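Local coordinates for MsStt7d protein (Micromonas, PDB 4IX3) that is the catalytic domain of an Stt7-type state transition kinase homolog that binds magnesium and probably uses ATP to phosphorylate proteins, at residues C162-D168 against D188-L194; V169-I175 against K185-L189; Y204-G209 against L221-P226. One frame throughout, in Å; residues are numbered along the deposited sequence. Where two conformers were deposited one is given.

Contact 1: C162-D168 against D188-L194; sequences CGVVHRD and DLGAAAL. With MG (magnesium ion), chain E.
Val165 and Ala193 form the antiparallel hydrogen-bonded pair of a two-stranded ladder, Val165 N reaching Ala193 O and Ala193 N reaching Val165 O at 2.9 Å each. One residue along, Val164 faces Leu194 in a non-hydrogen-bonded pair, and Val164 CG2 rests 4.1 Å from Leu194 CD1 where the two side chains slant past each other. The valine's other branch, CG1, leans toward Ala192 CB. Strand 164-165 leads into the His-Arg-Asp motif at 166-168, and strand 193-194 follows the Asp-Leu-Gly motif at 188-190, the counterpart of DFG; both are signatures of the protein kinase fold. His166 swings its ring back toward the second of these because CG lies anti to the backbone N (chi1 177°); CE1, rather than a hydrogen-bonded nitrogen, then faces Asp188 O at 3.1 Å, and ND1, buried by the contact without a polar partner in the model, meets the methyl Leu189 CD2, both partners oblique to the ring. Replacing His166 with an alanine would probably open a gap between the two motifs and leave Leu189 CD2 and the carbonyl of Asp188 without their neighbour. A water ties the two motifs, donating to His166 O and Asp188 O and accepting from Ala191 N. Arg167 runs its bent chain past Ala191, CD lying 3.1 Å from Ala191 O, while its NH1 makes a weak hydrogen bond to Pro210 O. At the metal end of the contact, Asp168 OD2 (2.0 Å) and Asp188 OD2 (2.1 Å) bind one magnesium ion, which four waters complete. Their carboxylates stand nearly perpendicular, 82° apart. The second oxygen of each is also held, Asp168 OD1 by a salt bridge to Lys170 and Asp188 OD1 by Gly190 N, which closes an Asx turn from above the carboxylate plane.

Contact 2: V169-I175 against K185-L189; sequences VKPANLI and KLIDL. With MG (magnesium ion), chain E.
Asn173 and Ile187 meet at about a right angle where the catalytic loop of the kinase fold runs into a beta hairpin, strands 174-177 and 183-186. The amide oxygen Asn173 OD1 lies against the isoleucine chain, 3.5 Å from Ile187 CG1, which chi1 of 58° places between the backbone N and the carbonyl carbon. Farther along, Ile175 crosses the same isoleucine just as steeply, its CD1 meeting Ile187 CG2 at 3.7 Å. Leu174 and Leu186 behave differently: they lie side by side and point the same way, their CD2 methyls 3.6 Å apart, with Val169 CG2 joining at Leu186 CD2. This apolar cluster packs on Leu152, Leu156 and Leu159, which seats the hairpin on helix 141-161 within the C-terminal lobe. The backbones are laced by paired bonds between Ile175 and Lys185, and Ile187 N adds a further bond to Asn173 O. Lys185 directs its amine away from the hairpin partner, to salt bridges with Glu114 and Asp180. On the metal side the asparagine amide is turned 71° from the carboxylate of Asp188. Its ND2 makes its stronger bond to Asp168 O and only a weak one to Asp188 OD2, at 3.1 Å, the same oxygen that holds magnesium. Asn173, seen as a magnesium ligand in this protein, does not bind the ion here. A water donates to Asn173 OD1 at 2.6 Å and, weakly, to Asp188 OD2.

Contact 3: Y204-G209 against L221-P226; sequences YYPGDG and LYLLPP
Tyr204 offers one ring face to Leu224, whose CD1 sits 3.9 Å from the ring centroid and 18° off the normal, a CH-pi contact. A tyrosine CG anti to the backbone N (chi1 -172°) carries the ring across to it. The two side chains cross at about a right angle, and the other methyl, Leu224 CD2, lies 3.3 Å from Tyr204 OH. Leu223 CB comes to the edge of the same ring. At the opposite end of the contact Asp208 lies flat with Tyr222, carboxylate and ring only 4° from coplanar, and OD1 meets the ring edge 3.8 Å from Tyr222 CD2. Backbone bonds join the loops between these places: Gly207 N donates to Leu224 O at 2.8 Å, and Gly209 N donates to Leu221 O at 3.2 Å. Both glycines are explained by their surroundings. The backbone angles of Gly207 would jam a side chain against the preceding carbonyl, and a CB on Gly209 would run into Tyr205 OH. Two waters fill out this shell, one accepting from Leu223 N beside Tyr205 O and Gly207 O, the other bridging Leu221 N to Asp208 OD1. Farther out, the guanidinium of Arg323 donates hydrogen bonds to the carbonyl oxygens of Tyr222 and Leu223, Leu224 packs on Leu239 and His243 of helix 236-243, and Leu221 touches Met57 of the second subunit. Both segments belong to the irregular loop between strand 193-194 and helix 236-243, the region that holds the activation segment in protein kinases. With no regular strand present, the loop is held by one buried aromatic-aliphatic contact, two direct backbone bonds and water bridges, which suggests that its shape rests on both apolar burial and ordered water.

How the contacts relate
Contacts 1 and 2 meet at the magnesium site. Their centres are 11 Å apart, they share Asp188, Leu189 and the four metal-bound waters, and the amide of Asn173 in contact 2 ties them further by reaching the backbone of Asp168 in contact 1. His166 of contact 1 also packs on contact 2, its CE1 2.9 Å from Ile187 O. Contact 3 stands apart in the following loop, its centre 13 Å from that of contact 1 and 21 Å from that of contact 2. It still touches contact 1, through Ala193 CB and Leu223 CD1 at 3.6 Å and through Arg167 beside Tyr205, although Gly209 CA remains about 12 Å from the magnesium ion.

Contact 1: C162-D168 against D188-L194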
loop_
_atom_site.group_PDB
_atom_site.type_symbol
_atom_site.label_atom_id
_atom_site.label_comp_id
_atom_site.label_asym_id
_atom_site.label_seq_id
_atom_site.Cartn_x
_atom_site.Cartn_y
_atom_site.Cartn_z
ATOM N N CYS B 162 0.379 24.636 13.778
ATOM C CA CYS B 162 1.766 24.572 13.344
ATOM C C CYS B 162 1.904 24.094 11.915
ATOM O O CYS B 162 3.005 23.725 11.475
ATOM C CB CYS B 162 2.636 23.782 14.312
ATOM S SG CYS B 162 2.377 21.998 14.281
ATOM N N GLY B 163 0.813 24.186 11.156
ATOM C CA GLY B 163 0.837 23.970 9.716
ATOM C C GLY B 163 0.646 22.537 9.242
ATOM O O GLY B 163 0.753 22.289 8.053
ATOM N N VAL B 164 0.380 21.598 10.126
ATOM C CA VAL B 164 0.246 20.204 9.753
ATOM C C VAL B 164 -1.199 19.808 9.550
ATOM O O VAL B 164 -2.028 20.070 10.449
ATOM C CB VAL B 164 0.912 19.314 10.828
ATOM C CG1 VAL B 164 0.716 17.825 10.511
ATOM C CG2 VAL B 164 2.412 19.667 10.924
ATOM N N VAL B 165 -1.488 19.200 8.411
ATOM C CA VAL B 165 -2.773 18.547 8.171
ATOM C C VAL B 165 -2.544 17.048 8.178
ATOM O O VAL B 165 -1.651 16.574 7.445
ATOM C CB VAL B 165 -3.444 19.039 6.874
ATOM C CG1 VAL B 165 -4.740 18.295 6.568
ATOM C CG2 VAL B 165 -3.657 20.536 6.976
ATOM N N HIS B 166 -3.275 16.315 9.002
ATOM C CA HIS B 166 -2.927 14.908 9.253
ATOM C C HIS B 166 -3.295 14.067 8.019
ATOM O O HIS B 166 -2.515 13.193 7.604
ATOM C CB HIS B 166 -3.681 14.452 10.525
ATOM C CG HIS B 166 -3.475 13.019 10.838
ATOM N ND1 HIS B 166 -2.710 12.525 11.859
ATOM C CD2 HIS B 166 -3.982 11.934 10.158
ATOM C CE1 HIS B 166 -2.744 11.170 11.821
ATOM N NE2 HIS B 166 -3.559 10.827 10.785
ATOM N N ARG B 167 -4.480 14.309 7.469
ATOM C CA ARG B 167 -4.907 13.653 6.239
ATOM C C ARG B 167 -5.517 12.261 6.421
ATOM O O ARG B 167 -6.234 11.786 5.541
ATOM C CB ARG B 167 -3.742 13.582 5.247
ATOM C CG ARG B 167 -4.057 14.161 3.876
ATOM C CD ARG B 167 -3.353 13.386 2.775
ATOM N NE ARG B 167 -2.695 14.273 1.819
ATOM C CZ ARG B 167 -3.183 14.571 0.618
ATOM N NH1 ARG B 167 -4.337 14.052 0.222
ATOM N NH2 ARG B 167 -2.516 15.386 -0.186
ATOM N N ASP B 168 -5.236 11.598 7.540
ATOM C CA ASP B 168 -5.726 10.217 7.712
ATOM C C ASP B 168 -6.348 10.011 9.082
ATOM O O ASP B 168 -6.126 9.010 9.759
ATOM C CB ASP B 168 -4.598 9.186 7.443
ATOM C CG ASP B 168 -5.125 7.788 7.107
ATOM O OD1 ASP B 168 -6.337 7.646 6.865
ATOM O OD2 ASP B 168 -4.315 6.826 7.120
ATOM N N ASP B 188 0.267 7.853 12.784
ATOM C CA ASP B 188 0.320 7.725 11.330
ATOM C C ASP B 188 0.269 9.084 10.619
ATOM O O ASP B 188 -0.776 9.497 10.055
ATOM C CB ASP B 188 -0.749 6.772 10.794
ATOM C CG ASP B 188 -0.706 6.718 9.281
ATOM O OD1 ASP B 188 0.394 6.959 8.691
ATOM O OD2 ASP B 188 -1.832 6.525 8.680
ATOM N N LEU B 189 1.410 9.772 10.611
ATOM C CA LEU B 189 1.582 10.981 9.855
ATOM C C LEU B 189 2.140 10.668 8.455
ATOM O O LEU B 189 2.654 11.551 7.760
ATOM C CB LEU B 189 2.531 11.939 10.596
ATOM C CG LEU B 189 1.969 12.497 11.898
ATOM C CD1 LEU B 189 3.067 12.972 12.830
ATOM C CD2 LEU B 189 0.872 13.537 11.712
ATOM N N GLY B 190 1.882 9.450 7.969
ATOM C CA GLY B 190 2.436 9.043 6.663
ATOM C C GLY B 190 1.865 9.784 5.461
ATOM O O GLY B 190 2.499 9.901 4.419
ATOM N N ALA B 191 0.655 10.327 5.595
ATOM C CA ALA B 191 0.073 11.148 4.540
ATOM C C ALA B 191 -0.015 12.618 4.910
ATOM O O ALA B 191 -0.573 13.427 4.179
ATOM C CB ALA B 191 -1.318 10.649 4.167
ATOM N N ALA B 192 0.554 12.975 6.060
ATOM C CA ALA B 192 0.406 14.311 6.540
ATOM C C ALA B 192 1.168 15.318 5.683
ATOM O O ALA B 192 2.226 15.020 5.077
ATOM C CB ALA B 192 0.895 14.385 7.972
ATOM N N ALA B 193 0.647 16.530 5.655
ATOM C CA ALA B 193 1.265 17.636 4.929
ATOM C C ALA B 193 1.716 18.731 5.875
ATOM O O ALA B 193 0.989 19.073 6.817
ATOM C CB ALA B 193 0.349 18.228 3.854
ATOM N N LEU B 194 2.926 19.235 5.672
ATOM C CA LEU B 194 3.305 20.535 6.250
ATOM C C LEU B 194 3.004 21.674 5.269
ATOM O O LEU B 194 3.534 21.692 4.150
ATOM C CB LEU B 194 4.787 20.541 6.692
ATOM C CG LEU B 194 5.257 21.860 7.304
ATOM C CD1 LEU B 194 4.446 22.245 8.533
ATOM C CD2 LEU B 194 6.752 21.762 7.613
HETATM MG MG MG E . -2.468 6.107 6.757
HETATM O O HOH W 1 -1.334 10.599 7.629
HETATM O O HOH W 2 -1.818 7.965 6.115
HETATM O O HOH W 3 -0.455 5.437 6.508
HETATM O O HOH W 4 -2.931 4.268 7.422
HETATM O O HOH W 5 -2.915 5.620 4.868
#

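Contact 2: V169-I175 against K185-L189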
loop_
_atom_site.group_PDB
_atom_site.type_symbol
_atom_site.label_atom_id
_atom_site.label_comp_id
_atom_site.label_asym_id
_atom_site.label_seq_id
_atom_site.Cartn_x
_atom_site.Cartn_y
_atom_site.Cartn_z
ATOM N N VAL B 169 -7.160 11.000 9.458
ATOM C CA VAL B 169 -7.883 10.897 10.729
ATOM C C VAL B 169 -8.988 9.847 10.579
ATOM O O VAL B 169 -9.803 9.898 9.626
ATOM C CB VAL B 169 -8.462 12.281 11.099
ATOM C CG1 VAL B 169 -9.418 12.172 12.277
ATOM C CG2 VAL B 169 -7.334 13.260 11.394
ATOM N N LYS B 170 -9.037 8.931 11.533
ATOM C CA LYS B 170 -10.043 7.878 11.554
ATOM C C LYS B 170 -9.861 7.108 12.861
ATOM O O LYS B 170 -8.784 7.186 13.468
ATOM C CB LYS B 170 -9.971 6.920 10.319
ATOM C CG LYS B 170 -8.577 6.294 10.146
ATOM C CD LYS B 170 -8.534 5.580 8.809
ATOM C CE LYS B 170 -7.200 4.898 8.535
ATOM N NZ LYS B 170 -6.904 4.921 7.074
ATOM N N PRO B 171 -10.852 6.326 13.285
ATOM C CA PRO B 171 -10.709 5.546 14.509
ATOM C C PRO B 171 -9.489 4.603 14.532
ATOM O O PRO B 171 -8.867 4.422 15.588
ATOM C CB PRO B 171 -12.062 4.829 14.622
ATOM C CG PRO B 171 -13.027 5.804 13.967
ATOM C CD PRO B 171 -12.241 6.254 12.751
ATOM N N ALA B 172 -9.095 4.033 13.384
ATOM C CA ALA B 172 -7.976 3.104 13.369
ATOM C C ALA B 172 -6.671 3.849 13.662
ATOM O O ALA B 172 -5.668 3.189 13.955
ATOM C CB ALA B 172 -7.844 2.415 11.992
ATOM N N ASN B 173 -6.646 5.176 13.496
ATOM C CA ASN B 173 -5.454 5.993 13.740
ATOM C C ASN B 173 -5.539 6.765 15.076
ATOM O O ASN B 173 -4.796 7.736 15.258
ATOM C CB ASN B 173 -5.151 6.931 12.573
ATOM C CG ASN B 173 -4.421 6.221 11.450
ATOM O OD1 ASN B 173 -3.839 5.157 11.671
ATOM N ND2 ASN B 173 -4.460 6.809 10.271
ATOM N N LEU B 174 -6.337 6.237 16.004
ATOM C CA LEU B 174 -6.369 6.794 17.361
ATOM C C LEU B 174 -6.085 5.670 18.339
ATOM O O LEU B 174 -6.564 4.548 18.174
ATOM C CB LEU B 174 -7.756 7.431 17.616
ATOM C CG LEU B 174 -7.986 8.737 16.834
ATOM C CD1 LEU B 174 -9.490 9.068 16.735
ATOM C CD2 LEU B 174 -7.216 9.892 17.483
ATOM N N ILE B 175 -5.360 6.015 19.424
ATOM C CA ILE B 175 -5.078 5.108 20.518
ATOM C C ILE B 175 -5.498 5.823 21.808
ATOM O O ILE B 175 -5.115 6.992 22.001
ATOM C CB ILE B 175 -3.570 4.724 20.610
ATOM C CG1 ILE B 175 -3.105 4.062 19.317
ATOM C CG2 ILE B 175 -3.324 3.855 21.820
ATOM C CD1 ILE B 175 -1.622 3.787 19.316
ATOM N N LYS B 185 -4.463 9.685 21.441
ATOM C CA LYS B 185 -3.361 10.175 20.602
ATOM C C LYS B 185 -3.551 9.687 19.154
ATOM O O LYS B 185 -3.989 8.552 18.937
ATOM C CB LYS B 185 -1.999 9.715 21.139
ATOM C CG LYS B 185 -1.645 10.303 22.538
ATOM C CD LYS B 185 -0.290 9.836 23.001
ATOM C CE LYS B 185 0.048 10.451 24.355
ATOM N NZ LYS B 185 1.423 10.026 24.781
ATOM N N LEU B 186 -3.187 10.540 18.221
ATOM C CA LEU B 186 -3.141 10.160 16.784
ATOM C C LEU B 186 -1.891 9.330 16.513
ATOM O O LEU B 186 -0.834 9.589 17.090
ATOM C CB LEU B 186 -3.136 11.408 15.918
ATOM C CG LEU B 186 -4.544 12.067 15.849
ATOM C CD1 LEU B 186 -4.420 13.536 15.518
ATOM C CD2 LEU B 186 -5.431 11.408 14.813
ATOM N N ILE B 187 -1.989 8.414 15.566
ATOM C CA ILE B 187 -0.806 7.848 14.958
ATOM C C ILE B 187 -0.845 8.167 13.465
ATOM O O ILE B 187 -1.861 8.644 12.927
ATOM C CB ILE B 187 -0.697 6.338 15.136
ATOM C CG1 ILE B 187 -1.908 5.605 14.549
ATOM C CG2 ILE B 187 -0.527 6.001 16.623
ATOM C CD1 ILE B 187 -1.617 4.136 14.229
ATOM N N ASP B 188 0.267 7.853 12.784
ATOM C CA ASP B 188 0.320 7.725 11.330
ATOM C C ASP B 188 0.269 9.084 10.619
ATOM O O ASP B 188 -0.776 9.497 10.055
ATOM C CB ASP B 188 -0.749 6.772 10.794
ATOM C CG ASP B 188 -0.706 6.718 9.281
ATOM O OD1 ASP B 188 0.394 6.959 8.691
ATOM O OD2 ASP B 188 -1.832 6.525 8.680
ATOM N N LEU B 189 1.410 9.772 10.611
ATOM C CA LEU B 189 1.582 10.981 9.855
ATOM C C LEU B 189 2.140 10.668 8.455
ATOM O O LEU B 189 2.654 11.551 7.760
ATOM C CB LEU B 189 2.531 11.939 10.596
ATOM C CG LEU B 189 1.969 12.497 11.898
ATOM C CD1 LEU B 189 3.067 12.972 12.830
ATOM C CD2 LEU B 189 0.872 13.537 11.712
HETATM MG MG MG E . -2.468 6.107 6.757
HETATM O O HOH W 6 -2.461 3.553 10.099
HETATM O O HOH W 2 -1.818 7.965 6.115
HETATM O O HOH W 3 -0.455 5.437 6.508
HETATM O O HOH W 4 -2.931 4.268 7.422
HETATM O O HOH W 5 -2.915 5.620 4.868
#

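Contact 3: Y204-G209 against L221-P226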
loop_
_atom_site.group_PDB
_atom_site.type_symbol
_atom_site.label_atom_id
_atom_site.label_comp_id
_atom_site.label_asym_id
_atom_site.label_seq_id
_atom_site.Cartn_x
_atom_site.Cartn_y
_atom_site.Cartn_z
ATOM N N TYR B 204 2.696 18.424 0.052
ATOM C CA TYR B 204 1.606 19.377 -0.118
ATOM C C TYR B 204 1.605 19.840 -1.569
ATOM O O TYR B 204 2.565 20.441 -2.020
ATOM C CB TYR B 204 1.899 20.550 0.803
ATOM C CG TYR B 204 0.801 21.585 0.943
ATOM C CD1 TYR B 204 -0.528 21.195 1.115
ATOM C CD2 TYR B 204 1.092 22.932 0.914
ATOM C CE1 TYR B 204 -1.527 22.141 1.319
ATOM C CE2 TYR B 204 0.104 23.905 1.097
ATOM C CZ TYR B 204 -1.204 23.501 1.337
ATOM O OH TYR B 204 -2.213 24.436 1.587
ATOM N N TYR B 205 0.559 19.502 -2.314
ATOM C CA TYR B 205 0.559 19.645 -3.779
ATOM C C TYR B 205 -0.892 19.779 -4.235
ATOM O O TYR B 205 -1.776 19.329 -3.492
ATOM C CB TYR B 205 1.263 18.437 -4.435
ATOM C CG TYR B 205 0.826 17.096 -3.860
ATOM C CD1 TYR B 205 -0.361 16.494 -4.279
ATOM C CD2 TYR B 205 1.557 16.468 -2.841
ATOM C CE1 TYR B 205 -0.766 15.280 -3.748
ATOM C CE2 TYR B 205 1.138 15.270 -2.280
ATOM C CZ TYR B 205 -0.027 14.677 -2.740
ATOM O OH TYR B 205 -0.490 13.482 -2.210
ATOM N N PRO B 206 -1.151 20.406 -5.412
ATOM C CA PRO B 206 -2.537 20.482 -5.863
ATOM C C PRO B 206 -2.968 19.115 -6.360
ATOM O O PRO B 206 -2.146 18.350 -6.897
ATOM C CB PRO B 206 -2.517 21.472 -7.038
ATOM C CG PRO B 206 -1.162 22.095 -7.029
ATOM C CD PRO B 206 -0.241 21.157 -6.293
ATOM N N GLY B 207 -4.260 18.830 -6.210
ATOM C CA GLY B 207 -4.826 17.597 -6.749
ATOM C C GLY B 207 -4.991 16.485 -5.736
ATOM O O GLY B 207 -4.567 16.602 -4.570
ATOM N N ASP B 208 -5.642 15.406 -6.158
ATOM C CA ASP B 208 -5.923 14.282 -5.275
ATOM C C ASP B 208 -4.610 13.745 -4.678
ATOM O O ASP B 208 -3.560 13.768 -5.357
ATOM C CB ASP B 208 -6.802 13.192 -5.937
ATOM C CG ASP B 208 -8.208 13.707 -6.391
ATOM O OD1 ASP B 208 -8.678 14.745 -5.885
ATOM O OD2 ASP B 208 -8.907 13.056 -7.213
ATOM N N GLY B 209 -4.647 13.312 -3.417
ATOM C CA GLY B 209 -3.524 12.529 -2.799
ATOM C C GLY B 209 -4.131 11.225 -2.330
ATOM O O GLY B 209 -5.312 10.997 -2.642
ATOM N N LEU B 221 -10.900 14.517 -2.361
ATOM C CA LEU B 221 -9.796 13.615 -2.042
ATOM C C LEU B 221 -8.445 14.354 -1.964
ATOM O O LEU B 221 -7.390 13.743 -1.789
ATOM C CB LEU B 221 -9.783 12.420 -3.014
ATOM C CG LEU B 221 -11.119 11.684 -3.054
ATOM C CD1 LEU B 221 -10.988 10.603 -4.121
ATOM C CD2 LEU B 221 -11.567 11.144 -1.698
ATOM N N TYR B 222 -8.470 15.674 -2.056
ATOM C CA TYR B 222 -7.284 16.524 -2.112
ATOM C C TYR B 222 -7.155 17.422 -0.871
ATOM O O TYR B 222 -8.138 17.644 -0.152
ATOM C CB TYR B 222 -7.376 17.443 -3.343
ATOM C CG TYR B 222 -8.656 18.303 -3.385
ATOM C CD1 TYR B 222 -8.771 19.477 -2.616
ATOM C CD2 TYR B 222 -9.754 17.911 -4.158
ATOM C CE1 TYR B 222 -9.940 20.228 -2.617
ATOM C CE2 TYR B 222 -10.920 18.669 -4.176
ATOM C CZ TYR B 222 -11.007 19.811 -3.407
ATOM O OH TYR B 222 -12.191 20.513 -3.490
ATOM N N LEU B 223 -5.982 18.026 -0.678
ATOM C CA LEU B 223 -5.793 19.155 0.230
ATOM C C LEU B 223 -5.909 20.473 -0.513
ATOM O O LEU B 223 -6.624 21.377 -0.069
ATOM C CB LEU B 223 -4.467 19.078 1.001
ATOM C CG LEU B 223 -4.339 17.893 1.958
ATOM C CD1 LEU B 223 -3.045 17.986 2.741
ATOM C CD2 LEU B 223 -5.515 17.830 2.929
ATOM N N LEU B 224 -5.299 20.568 -1.688
ATOM C CA LEU B 224 -5.440 21.759 -2.530
ATOM C C LEU B 224 -6.130 21.268 -3.792
ATOM O O LEU B 224 -5.791 20.182 -4.276
ATOM C CB LEU B 224 -4.076 22.293 -2.961
ATOM C CG LEU B 224 -3.254 22.921 -1.847
ATOM C CD1 LEU B 224 -1.836 23.261 -2.296
ATOM C CD2 LEU B 224 -3.974 24.115 -1.233
ATOM N N PRO B 225 -7.177 21.988 -4.262
ATOM C CA PRO B 225 -7.855 21.583 -5.486
ATOM C C PRO B 225 -6.938 21.763 -6.705
ATOM O O PRO B 225 -6.089 22.665 -6.730
ATOM C CB PRO B 225 -9.033 22.549 -5.526
ATOM C CG PRO B 225 -8.477 23.822 -4.975
ATOM C CD PRO B 225 -7.566 23.353 -3.855
ATOM N N PRO B 226 -7.066 20.860 -7.688
ATOM C CA PRO B 226 -6.420 20.978 -8.991
ATOM C C PRO B 226 -6.249 22.384 -9.561
ATOM O O PRO B 226 -5.167 22.707 -10.062
ATOM C CB PRO B 226 -7.325 20.134 -9.879
ATOM C CG PRO B 226 -7.619 18.987 -8.969
ATOM C CD PRO B 226 -7.693 19.532 -7.559
HETATM O O HOH W 7 -3.710 17.885 -2.341
HETATM O O HOH W 8 -11.399 14.716 -5.211
#